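Local atomic coordinates of cellulose hydrolase (Bacillus licheniformis, PDB entry 4YZT), a protein that hydrolyses internal beta-1,4-glucosidic bonds of cellulose as a tri-modular endoglucanase with a family 5 catalytic module. Residues A[22-31]-A[261-269]; A[203-212]-A[252-260]. All coordinates share one frame; numbering follows the deposited sequence.

Interaction 1. Residues A[22-31]-A[261-269]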
loop_
_atom_site.group_PDB
_atom_site.type_symbol
_atom_site.label_atom_id
_atom_site.label_comp_id
_atom_site.label_asym_id
_atom_site.label_seq_id
_atom_site.Cartn_x
_atom_site.Cartn_y
_atom_site.Cartn_z
ATOM N N ILE A 22 23.481 -6.015 16.938
ATOM C CA ILE A 22 22.109 -5.526 16.856
ATOM C C ILE A 22 21.110 -6.678 16.743
ATOM O O ILE A 22 21.132 -7.464 15.790
ATOM C CB ILE A 22 21.918 -4.568 15.662
ATOM C CG1 ILE A 22 22.698 -3.272 15.894
ATOM C CG2 ILE A 22 20.437 -4.252 15.449
ATOM C CD1 ILE A 22 22.331 -2.159 14.925
ATOM N N THR A 23 20.234 -6.767 17.733
ATOM C CA THR A 23 19.217 -7.804 17.762
ATOM C C THR A 23 18.016 -7.444 16.891
ATOM O O THR A 23 17.819 -6.278 16.541
ATOM C CB THR A 23 18.713 -8.048 19.180
ATOM O OG1 THR A 23 18.120 -6.841 19.670
ATOM C CG2 THR A 23 19.857 -8.487 20.096
ATOM N N PRO A 24 17.203 -8.448 16.550
ATOM C CA PRO A 24 15.940 -8.145 15.880
ATOM C C PRO A 24 15.119 -7.140 16.692
ATOM O O PRO A 24 14.472 -6.278 16.111
ATOM C CB PRO A 24 15.254 -9.512 15.800
ATOM C CG PRO A 24 16.405 -10.490 15.752
ATOM C CD PRO A 24 17.449 -9.902 16.649
ATOM N N ALA A 25 15.188 -7.213 18.018
ATOM C CA ALA A 25 14.380 -6.307 18.839
ATOM C C ALA A 25 14.905 -4.875 18.765
ATOM O O ALA A 25 14.126 -3.911 18.753
ATOM C CB ALA A 25 14.331 -6.792 20.285
ATOM N N ASP A 26 16.228 -4.738 18.731
ATOM C CA ASP A 26 16.864 -3.441 18.574
ATOM C C ASP A 26 16.433 -2.767 17.262
ATOM O O ASP A 26 16.132 -1.575 17.243
ATOM C CB ASP A 26 18.388 -3.590 18.615
ATOM C CG ASP A 26 18.913 -3.930 20.011
ATOM O OD1 ASP A 26 18.240 -3.602 21.021
ATOM O OD2 ASP A 26 20.013 -4.527 20.091
ATOM N N LEU A 27 16.405 -3.531 16.170
ATOM C CA LEU A 27 16.027 -2.965 14.876
ATOM C C LEU A 27 14.564 -2.524 14.882
ATOM O O LEU A 27 14.231 -1.478 14.330
ATOM C CB LEU A 27 16.263 -3.958 13.722
ATOM C CG LEU A 27 16.322 -3.265 12.362
ATOM C CD1 LEU A 27 17.661 -2.568 12.212
ATOM C CD2 LEU A 27 16.046 -4.220 11.175
ATOM N N LEU A 28 13.698 -3.330 15.498
ATOM C CA LEU A 28 12.282 -2.997 15.603
ATOM C C LEU A 28 12.131 -1.692 16.377
ATOM O O LEU A 28 11.446 -0.776 15.925
ATOM C CB LEU A 28 11.490 -4.121 16.293
ATOM C CG LEU A 28 9.975 -3.907 16.373
ATOM C CD1 LEU A 28 9.312 -4.154 15.013
ATOM C CD2 LEU A 28 9.318 -4.763 17.460
ATOM N N GLU A 29 12.795 -1.600 17.528
ATOM C CA GLU A 29 12.712 -0.407 18.378
ATOM C C GLU A 29 13.183 0.847 17.637
ATOM O O GLU A 29 12.597 1.927 17.776
ATOM C CB GLU A 29 13.534 -0.605 19.659
ATOM C CG GLU A 29 13.694 0.665 20.495
ATOM C CD GLU A 29 12.396 1.166 21.095
ATOM O OE1 GLU A 29 11.424 0.381 21.193
ATOM O OE2 GLU A 29 12.345 2.359 21.471
ATOM N N ASN A 30 14.227 0.704 16.828
ATOM C CA ASN A 30 14.790 1.857 16.139
ATOM C C ASN A 30 14.083 2.248 14.843
ATOM O O ASN A 30 14.081 3.435 14.498
ATOM C CB ASN A 30 16.268 1.621 15.826
ATOM C CG ASN A 30 17.133 1.603 17.068
ATOM O OD1 ASN A 30 16.769 2.160 18.110
ATOM N ND2 ASN A 30 18.296 0.969 16.960
ATOM N N MET A 31 13.494 1.279 14.128
ATOM C CA MET A 31 12.975 1.543 12.770
ATOM C C MET A 31 11.436 1.510 12.582
ATOM O O MET A 31 10.911 2.106 11.638
ATOM C CB MET A 31 13.595 0.554 11.767
ATOM C CG MET A 31 15.137 0.654 11.615
ATOM S SD MET A 31 15.746 -0.319 10.200
ATOM C CE MET A 31 15.007 0.530 8.801
ATOM N N VAL A 261 14.118 -14.953 12.777
ATOM C CA VAL A 261 14.138 -13.920 13.810
ATOM C C VAL A 261 14.584 -14.491 15.151
ATOM O O VAL A 261 15.445 -13.916 15.817
ATOM C CB VAL A 261 12.753 -13.230 13.988
ATOM C CG1 VAL A 261 12.796 -12.235 15.150
ATOM C CG2 VAL A 261 12.321 -12.514 12.709
ATOM N N ARG A 262 14.038 -15.637 15.547
ATOM C CA ARG A 262 14.403 -16.143 16.863
ATOM C C ARG A 262 15.777 -16.818 16.830
ATOM O O ARG A 262 16.285 -17.241 17.864
ATOM C CB ARG A 262 13.321 -17.075 17.426
ATOM C CG ARG A 262 13.180 -18.429 16.794
ATOM C CD ARG A 262 12.123 -19.231 17.546
ATOM N NE ARG A 262 11.869 -20.500 16.885
ATOM C CZ ARG A 262 10.728 -21.176 16.958
ATOM N NH1 ARG A 262 9.706 -20.716 17.681
ATOM N NH2 ARG A 262 10.612 -22.315 16.297
ATOM N N GLU A 263 16.396 -16.857 15.650
ATOM C CA GLU A 263 17.794 -17.266 15.525
ATOM C C GLU A 263 18.731 -16.052 15.442
ATOM O O GLU A 263 19.934 -16.198 15.210
ATOM C CB GLU A 263 17.997 -18.158 14.293
ATOM C CG GLU A 263 17.331 -19.530 14.385
ATOM C CD GLU A 263 17.704 -20.282 15.645
ATOM O OE1 GLU A 263 18.911 -20.356 15.962
ATOM O OE2 GLU A 263 16.790 -20.800 16.322
ATOM N N GLY A 264 18.182 -14.854 15.620
ATOM C CA GLY A 264 19.001 -13.653 15.699
ATOM C C GLY A 264 19.097 -12.784 14.447
ATOM O O GLY A 264 19.824 -11.781 14.447
ATOM N N TYR A 265 18.391 -13.153 13.384
ATOM C CA TYR A 265 18.367 -12.333 12.172
ATOM C C TYR A 265 17.307 -11.241 12.252
ATOM O O TYR A 265 16.116 -11.547 12.311
ATOM C CB TYR A 265 18.090 -13.192 10.924
ATOM C CG TYR A 265 19.228 -14.101 10.544
ATOM C CD1 TYR A 265 20.327 -13.609 9.851
ATOM C CD2 TYR A 265 19.207 -15.448 10.873
ATOM C CE1 TYR A 265 21.385 -14.437 9.504
ATOM C CE2 TYR A 265 20.263 -16.285 10.532
ATOM C CZ TYR A 265 21.343 -15.767 9.841
ATOM O OH TYR A 265 22.395 -16.586 9.491
ATOM N N PRO A 266 17.725 -9.965 12.220
ATOM C CA PRO A 266 16.710 -8.910 12.093
ATOM C C PRO A 266 15.988 -9.039 10.754
ATOM O O PRO A 266 16.568 -9.559 9.792
ATOM C CB PRO A 266 17.526 -7.613 12.154
ATOM C CG PRO A 266 18.863 -8.020 12.758
ATOM C CD PRO A 266 19.087 -9.419 12.258
ATOM N N VAL A 267 14.739 -8.586 10.690
ATOM C CA VAL A 267 13.963 -8.682 9.462
ATOM C C VAL A 267 13.227 -7.376 9.165
ATOM O O VAL A 267 12.614 -6.757 10.060
ATOM C CB VAL A 267 12.952 -9.858 9.529
ATOM C CG1 VAL A 267 12.000 -9.848 8.330
ATOM C CG2 VAL A 267 13.696 -11.204 9.600
ATOM N N ILE A 268 13.318 -6.956 7.904
ATOM C CA ILE A 268 12.586 -5.801 7.409
ATOM C C ILE A 268 11.561 -6.225 6.367
ATOM O O ILE A 268 11.904 -6.851 5.368
ATOM C CB ILE A 268 13.519 -4.746 6.763
ATOM C CG1 ILE A 268 14.411 -4.092 7.811
ATOM C CG2 ILE A 268 12.693 -3.654 6.036
ATOM C CD1 ILE A 268 15.446 -3.114 7.223
ATOM N N ILE A 269 10.304 -5.881 6.606
ATOM C CA ILE A 269 9.273 -6.022 5.588
ATOM C C ILE A 269 9.358 -4.753 4.746
ATOM O O ILE A 269 8.852 -3.702 5.151
ATOM C CB ILE A 269 7.884 -6.199 6.216
ATOM C CG1 ILE A 269 7.862 -7.424 7.137
ATOM C CG2 ILE A 269 6.823 -6.347 5.159
ATOM C CD1 ILE A 269 6.819 -7.337 8.234
HETATM O O HOH W 1 21.393 -10.500 16.214
HETATM O O HOH W 2 13.963 -7.069 13.298
#

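Interaction 2. Residues A[203-212]-A[252-260]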
loop_
_atom_site.group_PDB
_atom_site.type_symbol
_atom_site.label_atom_id
_atom_site.label_comp_id
_atom_site.label_asym_id
_atom_site.label_seq_id
_atom_site.Cartn_x
_atom_site.Cartn_y
_atom_site.Cartn_z
ATOM N N LYS A 203 8.570 -14.142 0.437
ATOM C CA LYS A 203 8.683 -14.786 1.741
ATOM C C LYS A 203 8.975 -16.291 1.631
ATOM O O LYS A 203 9.732 -16.854 2.418
ATOM C CB LYS A 203 7.397 -14.519 2.519
ATOM C CG LYS A 203 7.014 -15.543 3.540
ATOM C CD LYS A 203 5.529 -15.434 3.814
ATOM C CE LYS A 203 4.716 -16.260 2.827
ATOM N NZ LYS A 203 4.654 -17.702 3.216
ATOM N N ASP A 204 8.401 -16.945 0.631
ATOM C CA ASP A 204 8.610 -18.381 0.505
ATOM C C ASP A 204 9.995 -18.680 -0.054
ATOM O O ASP A 204 10.616 -19.672 0.325
ATOM C CB ASP A 204 7.509 -19.001 -0.352
ATOM C CG ASP A 204 6.157 -18.949 0.335
ATOM O OD1 ASP A 204 6.097 -19.262 1.542
ATOM O OD2 ASP A 204 5.161 -18.563 -0.313
ATOM N N GLU A 205 10.499 -17.805 -0.920
ATOM C CA GLU A 205 11.871 -17.957 -1.391
ATOM C C GLU A 205 12.853 -17.787 -0.234
ATOM O O GLU A 205 13.853 -18.522 -0.133
ATOM C CB GLU A 205 12.187 -16.956 -2.503
ATOM C CG GLU A 205 11.338 -17.126 -3.757
ATOM C CD GLU A 205 11.674 -18.374 -4.575
ATOM O OE1 GLU A 205 12.821 -18.872 -4.525
ATOM O OE2 GLU A 205 10.771 -18.850 -5.296
ATOM N N LEU A 206 12.576 -16.815 0.633
ATOM C CA LEU A 206 13.425 -16.576 1.789
ATOM C C LEU A 206 13.496 -17.829 2.687
ATOM O O LEU A 206 14.538 -18.154 3.270
ATOM C CB LEU A 206 12.899 -15.371 2.590
ATOM C CG LEU A 206 13.822 -14.859 3.689
ATOM C CD1 LEU A 206 14.986 -14.098 3.076
ATOM C CD2 LEU A 206 13.040 -13.986 4.646
ATOM N N LEU A 207 12.380 -18.543 2.763
ATOM C CA LEU A 207 12.248 -19.694 3.639
ATOM C C LEU A 207 12.802 -20.984 3.043
ATOM O O LEU A 207 13.175 -21.899 3.789
ATOM C CB LEU A 207 10.779 -19.888 3.998
ATOM C CG LEU A 207 10.216 -18.820 4.940
ATOM C CD1 LEU A 207 8.702 -18.930 5.041
ATOM C CD2 LEU A 207 10.869 -18.971 6.316
ATOM N N HIS A 208 12.876 -21.064 1.714
ATOM C CA HIS A 208 13.152 -22.354 1.068
ATOM C C HIS A 208 14.313 -22.405 0.082
ATOM O O HIS A 208 14.821 -23.488 -0.202
ATOM C CB HIS A 208 11.895 -22.842 0.346
ATOM C CG HIS A 208 10.706 -22.972 1.242
ATOM N ND1 HIS A 208 10.717 -23.744 2.384
ATOM C CD2 HIS A 208 9.472 -22.424 1.168
ATOM C CE1 HIS A 208 9.541 -23.659 2.980
ATOM N NE2 HIS A 208 8.767 -22.865 2.261
ATOM N N SER A 209 14.722 -21.265 -0.462
ATOM C CA SER A 209 15.762 -21.262 -1.492
ATOM C C SER A 209 16.936 -20.368 -1.105
ATOM O O SER A 209 18.069 -20.526 -1.571
ATOM C CB SER A 209 15.170 -20.805 -2.823
ATOM O OG SER A 209 13.917 -21.432 -3.046
ATOM N N PHE A 210 16.645 -19.429 -0.233
ATOM C CA PHE A 210 17.618 -18.471 0.252
ATOM C C PHE A 210 18.591 -19.115 1.227
ATOM O O PHE A 210 18.213 -20.000 1.993
ATOM C CB PHE A 210 16.860 -17.324 0.913
ATOM C CG PHE A 210 17.719 -16.323 1.618
ATOM C CD1 PHE A 210 18.333 -15.299 0.917
ATOM C CD2 PHE A 210 17.855 -16.361 2.996
ATOM C CE1 PHE A 210 19.091 -14.347 1.577
ATOM C CE2 PHE A 210 18.621 -15.409 3.660
ATOM C CZ PHE A 210 19.233 -14.403 2.949
ATOM N N GLU A 211 19.848 -18.681 1.194
ATOM C CA GLU A 211 20.771 -18.988 2.284
ATOM C C GLU A 211 21.478 -17.706 2.709
ATOM O O GLU A 211 21.970 -16.959 1.864
ATOM C CB GLU A 211 21.785 -20.064 1.883
ATOM C CG GLU A 211 21.187 -21.460 1.762
ATOM C CD GLU A 211 20.506 -21.933 3.051
ATOM O OE1 GLU A 211 21.085 -21.757 4.144
ATOM O OE2 GLU A 211 19.384 -22.479 2.969
ATOM N N PRO A 212 21.518 -17.442 4.025
ATOM C CA PRO A 212 22.127 -16.208 4.536
ATOM C C PRO A 212 23.616 -16.130 4.212
ATOM O O PRO A 212 24.331 -17.122 4.385
ATOM C CB PRO A 212 21.920 -16.303 6.058
ATOM C CG PRO A 212 20.939 -17.403 6.274
ATOM C CD PRO A 212 21.087 -18.336 5.111
ATOM N N ASP A 252 1.145 -16.933 7.522
ATOM C CA ASP A 252 2.063 -16.526 6.465
ATOM C C ASP A 252 3.429 -16.101 7.010
ATOM O O ASP A 252 4.457 -16.509 6.478
ATOM C CB ASP A 252 1.475 -15.375 5.636
ATOM C CG ASP A 252 0.622 -15.866 4.474
ATOM O OD1 ASP A 252 0.596 -17.090 4.221
ATOM O OD2 ASP A 252 -0.012 -15.022 3.803
ATOM N N ILE A 253 3.443 -15.299 8.067
ATOM C CA ILE A 253 4.691 -14.657 8.482
ATOM C C ILE A 253 5.358 -15.326 9.699
ATOM O O ILE A 253 6.568 -15.189 9.893
ATOM C CB ILE A 253 4.459 -13.154 8.764
ATOM C CG1 ILE A 253 3.686 -12.946 10.063
ATOM C CG2 ILE A 253 3.721 -12.504 7.586
ATOM C CD1 ILE A 253 3.521 -11.477 10.421
ATOM N N LYS A 254 4.589 -16.065 10.500
ATOM C CA LYS A 254 5.167 -16.813 11.633
ATOM C C LYS A 254 6.393 -17.699 11.293
ATOM O O LYS A 254 7.354 -17.736 12.066
ATOM C CB LYS A 254 4.081 -17.675 12.297
ATOM C CG LYS A 254 4.547 -18.450 13.536
ATOM C CD LYS A 254 3.397 -19.244 14.137
ATOM C CE LYS A 254 3.820 -20.015 15.372
ATOM N NZ LYS A 254 2.648 -20.703 15.979
ATOM N N PRO A 255 6.387 -18.419 10.151
ATOM C CA PRO A 255 7.581 -19.228 9.852
ATOM C C PRO A 255 8.864 -18.415 9.662
ATOM O O PRO A 255 9.963 -18.968 9.823
ATOM C CB PRO A 255 7.204 -19.935 8.542
ATOM C CG PRO A 255 5.726 -20.005 8.567
ATOM C CD PRO A 255 5.284 -18.724 9.221
ATOM N N VAL A 256 8.737 -17.133 9.323
ATOM C CA VAL A 256 9.913 -16.280 9.138
ATOM C C VAL A 256 10.479 -15.932 10.508
ATOM O O VAL A 256 11.698 -15.880 10.702
ATOM C CB VAL A 256 9.582 -14.996 8.341
ATOM C CG1 VAL A 256 10.791 -14.072 8.264
ATOM C CG2 VAL A 256 9.113 -15.358 6.938
ATOM N N TYR A 257 9.584 -15.715 11.465
ATOM C CA TYR A 257 10.005 -15.561 12.842
ATOM C C TYR A 257 10.697 -16.833 13.329
ATOM O O TYR A 257 11.760 -16.777 13.939
ATOM C CB TYR A 257 8.812 -15.231 13.740
ATOM C CG TYR A 257 9.151 -15.330 15.195
ATOM C CD1 TYR A 257 9.841 -14.309 15.830
ATOM C CD2 TYR A 257 8.788 -16.444 15.936
ATOM C CE1 TYR A 257 10.166 -14.389 17.169
ATOM C CE2 TYR A 257 9.109 -16.540 17.280
ATOM C CZ TYR A 257 9.797 -15.506 17.890
ATOM O OH TYR A 257 10.116 -15.582 19.225
ATOM N N GLU A 258 10.101 -17.987 13.055
ATOM C CA GLU A 258 10.640 -19.223 13.605
ATOM C C GLU A 258 11.997 -19.618 13.010
ATOM O O GLU A 258 12.866 -20.104 13.728
ATOM C CB GLU A 258 9.638 -20.366 13.415
ATOM C CG GLU A 258 8.314 -20.195 14.170
ATOM C CD GLU A 258 7.303 -21.283 13.808
ATOM O OE1 GLU A 258 6.914 -22.069 14.698
ATOM O OE2 GLU A 258 6.913 -21.359 12.624
ATOM N N LYS A 259 12.185 -19.420 11.709
ATOM C CA LYS A 259 13.431 -19.834 11.063
ATOM C C LYS A 259 14.546 -18.828 11.283
ATOM O O LYS A 259 15.707 -19.213 11.439
ATOM C CB LYS A 259 13.238 -20.046 9.552
ATOM C CG LYS A 259 14.485 -20.629 8.874
ATOM C CD LYS A 259 14.226 -21.086 7.450
ATOM C CE LYS A 259 15.414 -21.872 6.918
ATOM N NZ LYS A 259 15.054 -22.598 5.670
ATOM N N PHE A 260 14.192 -17.547 11.299
ATOM C CA PHE A 260 15.213 -16.504 11.234
ATOM C C PHE A 260 15.247 -15.579 12.441
ATOM O O PHE A 260 16.296 -15.424 13.054
ATOM C CB PHE A 260 15.038 -15.675 9.964
ATOM C CG PHE A 260 15.281 -16.460 8.688
ATOM C CD1 PHE A 260 16.515 -17.039 8.440
ATOM C CD2 PHE A 260 14.278 -16.591 7.735
ATOM C CE1 PHE A 260 16.744 -17.769 7.270
ATOM C CE2 PHE A 260 14.499 -17.296 6.560
ATOM C CZ PHE A 260 15.731 -17.892 6.324
HETATM O O HOH W 3 16.094 -20.388 3.563
#

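Interaction 1. Residues A[22-31]-A[261-269]
Pro24 and Pro266 lie against each other where the N-terminal helix 24-31 meets the turn leading into strand 267-272, their CA atoms only 3.9 Å apart. The ring of Pro24 fits into the bend of 261-266: CB touches Val261 CG1 at 3.7 Å, while CG faces two backbone oxygens, Val261 O and Tyr265 O, each at 3.6 Å. Proline suits this place, since the first turn of a helix needs no N-H; Thr23 before it caps the helix, its OG1 accepting from Asp26 N while Thr23 N gives to Asp26 OD2, a capping box. Losing CG and CD to an alanine here would probably open a gap facing Val261 O, Tyr265 O and Gly264 O, and give up the ring that stiffens the first turn. CG of Pro266 lies beside Ile22 O, and its CB meets Leu27 CD2, 3.8 Å away. With CG of Leu27 swung anti to its backbone N (chi1 -161°), CD2 comes across both Pro266 and Ile268, where CG1 is 3.7 Å off. One turn on, the bent end of Met31 brings CE to Ile268 CD1. Gly264, with its positive phi of 101°, is the C-prime residue of the Schellman motif that ends helix 243-261, and a side chain there would jam against the preceding carbonyl oxygen. Two waters bridge the backbones, one from Ile22 O to Gly264 O, the other from Pro24 O to Val267 N. Direct contact is van der Waals: side chains meet round Leu27, Met31 and Ile268, and proline rings meet backbone carbonyls at the helix start.

Interaction 2. Residues A[203-212]-A[252-260]
Leu207 slots its isobutyl group into the 252-260 part of helix 243-261 as a knob into a hole, among Pro255, Val256, Lys259 and Phe260. CD1 lies against Pro255 CB at 3.9 Å, and CD2 settles by Pro255 O; the two methyls of leucine divide the work, CD1 on the Pro255 ring and CD2 on the Pro255-Val256 backbone and the Phe260 ring. The backbone of the same residue is gripped too, for the extended chain of Lys259 runs past CD2 and gives a 2.7 Å hydrogen bond from NZ to Leu207 O, the donor tilted 33° out of the carbonyl plane. This carbonyl stands near the end of helix 203-208, where a lysine at the surface can supply a donor. The ammonium group also gives to a water that lies near Leu206 O and Phe210 O. Phe260 turns the edge of its ring to the backbone, CZ standing 3.3 Å from Leu206 O, so that weakly positive ring hydrogens face an oxygen, and CE2 rests on Leu206 CG at 3.8 Å. The same CZ approaches the rim of the Phe210 ring, and both phenylalanines pack on Leu220 of strand 218-224. At the other end Lys203 doubles back at chi3 and chi4: CD passes 3.1 Å from Asp252 O, while NZ makes a salt bridge to Asp204 OD1 at 2.7 Å and a weak bond to Asp252 O. Asp252 has its firmer partner in Tyr224, through OD2. Side by side at 29°, the two helices follow successive strands, 194-196 and 218-224, as neighbouring outer helices do in a (beta/alpha)8 barrel.

From the N terminus, the chain first lays down helix 24-31 and then builds the barrel strand by strand until 261-269, where interaction 1 closes a long loop of more than two hundred residues. Interaction 2 falls wholly within that loop: 203-212 is met again by 252-260 after some forty residues, a span holding strand 218-224. Helix 243-261 up to Phe260 serves interaction 2; its last residue, the turn and the next strand serve interaction 1, and Tyr265 N probably bonds to Phe260 O at the join. Tyr265 OH also packs on Pro212 CB. Interaction 2 joins two neighbouring outer helices, while interaction 1 joins the end of the second and strand 267-272 to helix 24-31.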